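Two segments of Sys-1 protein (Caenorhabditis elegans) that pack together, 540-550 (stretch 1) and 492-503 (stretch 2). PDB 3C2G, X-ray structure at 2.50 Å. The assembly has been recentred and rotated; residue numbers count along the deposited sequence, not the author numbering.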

# COMPACT_ATOMS: atom_id res chain seq x y z
N LYS A 540 8.67 -44.30 10.32
CA LYS A 540 7.66 -44.93 11.19
C LYS A 540 6.77 -43.91 11.87
O LYS A 540 5.55 -43.97 11.75
CB LYS A 540 8.32 -45.78 12.27
CG LYS A 540 8.58 -47.22 11.90
CD LYS A 540 7.45 -48.14 12.35
CE LYS A 540 7.72 -49.59 11.94
NZ LYS A 540 6.64 -50.52 12.39
N GLU A 541 7.40 -42.99 12.59
CA GLU A 541 6.73 -42.00 13.41
C GLU A 541 5.76 -41.14 12.60
O GLU A 541 4.62 -40.93 13.01
CB GLU A 541 7.77 -41.13 14.15
CG GLU A 541 7.26 -40.35 15.37
CD GLU A 541 8.32 -39.45 16.06
OE1 GLU A 541 7.99 -38.83 17.09
OE2 GLU A 541 9.48 -39.37 15.57
N VAL A 542 6.20 -40.65 11.44
CA VAL A 542 5.35 -39.82 10.59
C VAL A 542 4.11 -40.58 10.13
O VAL A 542 2.99 -40.07 10.21
CB VAL A 542 6.12 -39.25 9.36
CG1 VAL A 542 5.15 -38.67 8.35
CG2 VAL A 542 7.09 -38.18 9.79
N ALA A 543 4.32 -41.81 9.67
CA ALA A 543 3.22 -42.64 9.21
C ALA A 543 2.21 -42.87 10.31
O ALA A 543 1.01 -42.61 10.12
CB ALA A 543 3.74 -43.94 8.68
N GLN A 544 2.66 -43.31 11.48
CA GLN A 544 1.69 -43.61 12.54
C GLN A 544 1.08 -42.36 13.15
O GLN A 544 -0.07 -42.39 13.59
CB GLN A 544 2.22 -44.64 13.56
CG GLN A 544 3.32 -44.17 14.48
CD GLN A 544 4.19 -45.31 15.02
OE1 GLN A 544 3.82 -46.50 14.95
NE2 GLN A 544 5.36 -44.96 15.55
N TYR A 545 1.80 -41.24 13.14
CA TYR A 545 1.20 -39.98 13.59
C TYR A 545 0.32 -39.30 12.53
O TYR A 545 -0.21 -38.21 12.77
CB TYR A 545 2.26 -39.00 14.11
CG TYR A 545 2.72 -39.26 15.53
CD1 TYR A 545 2.04 -38.70 16.61
CD2 TYR A 545 3.83 -40.05 15.79
CE1 TYR A 545 2.47 -38.93 17.92
CE2 TYR A 545 4.27 -40.29 17.09
CZ TYR A 545 3.59 -39.72 18.15
OH TYR A 545 4.02 -39.95 19.44
N SER A 546 0.13 -39.94 11.38
CA SER A 546 -0.70 -39.38 10.30
C SER A 546 -2.08 -40.02 10.13
O SER A 546 -2.68 -39.90 9.06
CB SER A 546 0.05 -39.45 8.97
OG SER A 546 1.08 -38.50 8.97
N TYR A 547 -2.56 -40.70 11.17
CA TYR A 547 -3.88 -41.34 11.15
C TYR A 547 -5.01 -40.32 10.88
O TYR A 547 -6.03 -40.66 10.29
CB TYR A 547 -4.12 -42.10 12.45
CG TYR A 547 -4.12 -41.21 13.65
CD1 TYR A 547 -2.93 -40.83 14.26
CD2 TYR A 547 -5.31 -40.69 14.16
CE1 TYR A 547 -2.91 -39.97 15.35
CE2 TYR A 547 -5.31 -39.84 15.25
CZ TYR A 547 -4.11 -39.48 15.84
OH TYR A 547 -4.09 -38.63 16.94
N SER A 548 -4.82 -39.08 11.31
CA SER A 548 -5.76 -37.98 11.03
C SER A 548 -5.94 -37.65 9.55
O SER A 548 -6.96 -37.07 9.17
CB SER A 548 -5.35 -36.71 11.77
OG SER A 548 -3.93 -36.66 11.91
N ILE A 549 -4.97 -38.01 8.71
CA ILE A 549 -5.06 -37.73 7.28
C ILE A 549 -5.74 -38.87 6.55
O ILE A 549 -5.40 -40.04 6.75
CB ILE A 549 -3.65 -37.39 6.70
CG1 ILE A 549 -3.32 -35.93 6.98
CG2 ILE A 549 -3.56 -37.67 5.20
CD1 ILE A 549 -1.88 -35.54 6.64
N ASP A 550 -6.72 -38.53 5.72
CA ASP A 550 -7.36 -39.50 4.83
C ASP A 550 -6.45 -39.75 3.62
O ASP A 550 -5.57 -38.93 3.32
CB ASP A 550 -8.72 -38.97 4.36
CG ASP A 550 -9.66 -40.08 3.88
OD1 ASP A 550 -9.26 -41.28 3.87
OD2 ASP A 550 -10.81 -39.75 3.50
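Stretch 2 (492-503) ENLIGHICAAYS

Stretch 2 is helical from Leu-494 to Ser-503, and the helix continues later in the chain. Asn-493 sits at its N-cap position, and Glu-492 precedes it in extended conformation. Stretch 1 begins in a helix that reaches Gln-544 and ends in an extended segment at Ile-549 and Asp-550. A type I beta turn runs from Ser-546 to Ile-549. The two stretches run in the same general direction. The CA atoms of Tyr-545 and Ile-495 are 6.3 Å apart, and those of Ser-548 and Cys-499 are 6.5 Å apart. The register thus advances three residues on stretch 1 and four, about one helical turn, on stretch 2. The face used by stretch 2 carries Ile-495, Cys-499 and Tyr-502, with Asn-493 ahead of them.

Lys-540 is out of reach. Glu-541 points sideways, but its extended side chain brings OE1 to 3.9 Å from Asn-493 ND2, which is hydrogen-bonded elsewhere in the structure. Val-542 CG2 packs 3.7 Å from Ile-495 CD1. Ala-543 and Gln-544 point away from stretch 2.

Tyr-545 points toward the helix. Tyr-545 CB lies 3.7 Å from Ile-495 CG2, and Tyr-545 O is 3.6 Å from the same CG2. The ring passes beside the start of the helix, with CD1 of Tyr-545 4.1 Å from Asn-493 OD1.

Ser-546 turns its hydroxyl back on the preceding helical turn: Ser-546 OG donates to Val-542 O at 2.8 Å. The same OG of Ser-546 rests 3.8 Å from Ile-495 CG2 and 4.2 Å from Cys-499 SG. In the turn, Ser-546 O accepts from Ile-549 N at 3.0 Å. Tyr-547 points away. Ser-548 points toward stretch 2, and its OG comes within 3.3 Å of Cys-499 CB.

Ile-549 closes the turn and is buried. It reaches two residues of the helix. Ile-549 CD1 is 3.7 Å from Cys-499 SG, and Ile-549 CG1 is 3.5 Å from Tyr-502 CD2. The Tyr-502 ring meets Ile-549 obliquely.

Asp-550 has no direct contact through its side chain, whose end leads away. A water joins its backbone to the helix instead. This water donates to Asp-550 O at 2.8 Å and is hydrogen-bonded to Tyr-502 OH at 2.5 Å.

No direct hydrogen bond crosses between the stretches. The contact rests mainly on side-chain packing and buries 492 Å², both sides summed. On stretch 2, Ile-495 and Cys-499 have the largest covered areas.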

# COMPACT_ATOMS: atom_id res chain seq x y z
N GLU A 492 0.45 -32.08 21.12
CA GLU A 492 0.81 -32.70 19.85
C GLU A 492 2.18 -32.22 19.41
O GLU A 492 2.60 -31.13 19.77
CB GLU A 492 -0.22 -32.37 18.77
CG GLU A 492 -1.40 -33.32 18.75
CD GLU A 492 -2.57 -32.83 17.89
OE1 GLU A 492 -2.38 -31.91 17.05
OE2 GLU A 492 -3.69 -33.36 18.07
N ASN A 493 2.87 -33.06 18.65
CA ASN A 493 4.11 -32.64 18.02
C ASN A 493 3.85 -32.15 16.59
O ASN A 493 2.71 -32.16 16.12
CB ASN A 493 5.16 -33.75 18.08
CG ASN A 493 4.97 -34.82 17.02
OD1 ASN A 493 3.86 -35.06 16.52
ND2 ASN A 493 6.06 -35.48 16.67
N LEU A 494 4.91 -31.73 15.91
CA LEU A 494 4.81 -31.12 14.59
C LEU A 494 3.86 -31.86 13.66
O LEU A 494 3.04 -31.22 12.99
CB LEU A 494 6.20 -30.96 13.95
CG LEU A 494 6.27 -30.14 12.66
CD1 LEU A 494 5.69 -28.72 12.83
CD2 LEU A 494 7.69 -30.07 12.11
N ILE A 495 3.94 -33.19 13.61
CA ILE A 495 3.06 -33.97 12.74
C ILE A 495 1.58 -33.67 13.01
O ILE A 495 0.81 -33.44 12.09
CB ILE A 495 3.28 -35.52 12.83
CG1 ILE A 495 4.77 -35.91 12.84
CG2 ILE A 495 2.55 -36.23 11.70
CD1 ILE A 495 5.58 -35.38 11.68
N GLY A 496 1.20 -33.68 14.29
CA GLY A 496 -0.17 -33.37 14.71
C GLY A 496 -0.62 -32.00 14.24
O GLY A 496 -1.74 -31.84 13.74
N HIS A 497 0.26 -31.02 14.37
CA HIS A 497 -0.01 -29.67 13.89
C HIS A 497 -0.08 -29.54 12.36
O HIS A 497 -0.95 -28.83 11.85
CB HIS A 497 0.97 -28.67 14.50
CG HIS A 497 0.86 -28.59 15.99
ND1 HIS A 497 -0.11 -27.85 16.63
CD2 HIS A 497 1.58 -29.19 16.97
CE1 HIS A 497 0.02 -27.98 17.94
NE2 HIS A 497 1.04 -28.78 18.17
N ILE A 498 0.80 -30.22 11.63
CA ILE A 498 0.73 -30.23 10.17
C ILE A 498 -0.64 -30.78 9.77
O ILE A 498 -1.32 -30.22 8.90
CB ILE A 498 1.79 -31.16 9.50
CG1 ILE A 498 3.23 -30.88 9.96
CG2 ILE A 498 1.66 -31.16 7.99
CD1 ILE A 498 3.76 -29.54 9.69
N CYS A 499 -1.04 -31.88 10.42
CA CYS A 499 -2.30 -32.57 10.12
C CYS A 499 -3.52 -31.71 10.43
O CYS A 499 -4.51 -31.78 9.73
CB CYS A 499 -2.38 -33.91 10.85
SG CYS A 499 -1.20 -35.18 10.24
N ALA A 500 -3.44 -30.89 11.46
CA ALA A 500 -4.52 -29.96 11.78
C ALA A 500 -4.71 -28.88 10.70
O ALA A 500 -5.85 -28.52 10.38
CB ALA A 500 -4.30 -29.34 13.13
N ALA A 501 -3.61 -28.39 10.13
CA ALA A 501 -3.70 -27.36 9.11
C ALA A 501 -4.28 -27.95 7.83
O ALA A 501 -5.08 -27.30 7.13
CB ALA A 501 -2.36 -26.74 8.85
N TYR A 502 -3.90 -29.18 7.55
CA TYR A 502 -4.34 -29.89 6.36
C TYR A 502 -5.86 -30.14 6.40
O TYR A 502 -6.54 -29.93 5.40
CB TYR A 502 -3.55 -31.18 6.25
CG TYR A 502 -3.81 -32.04 5.05
CD1 TYR A 502 -3.22 -31.77 3.81
CD2 TYR A 502 -4.62 -33.17 5.17
CE1 TYR A 502 -3.45 -32.60 2.71
CE2 TYR A 502 -4.86 -34.00 4.08
CZ TYR A 502 -4.28 -33.72 2.86
OH TYR A 502 -4.55 -34.57 1.81
N SER A 503 -6.36 -30.57 7.56
CA SER A 503 -7.81 -30.72 7.79
C SER A 503 -8.53 -29.40 7.64
O SER A 503 -9.54 -29.31 6.95
CB SER A 503 -8.06 -31.27 9.20
OG SER A 503 -7.76 -32.65 9.27
O HOH W 1 -6.17 -36.53 1.98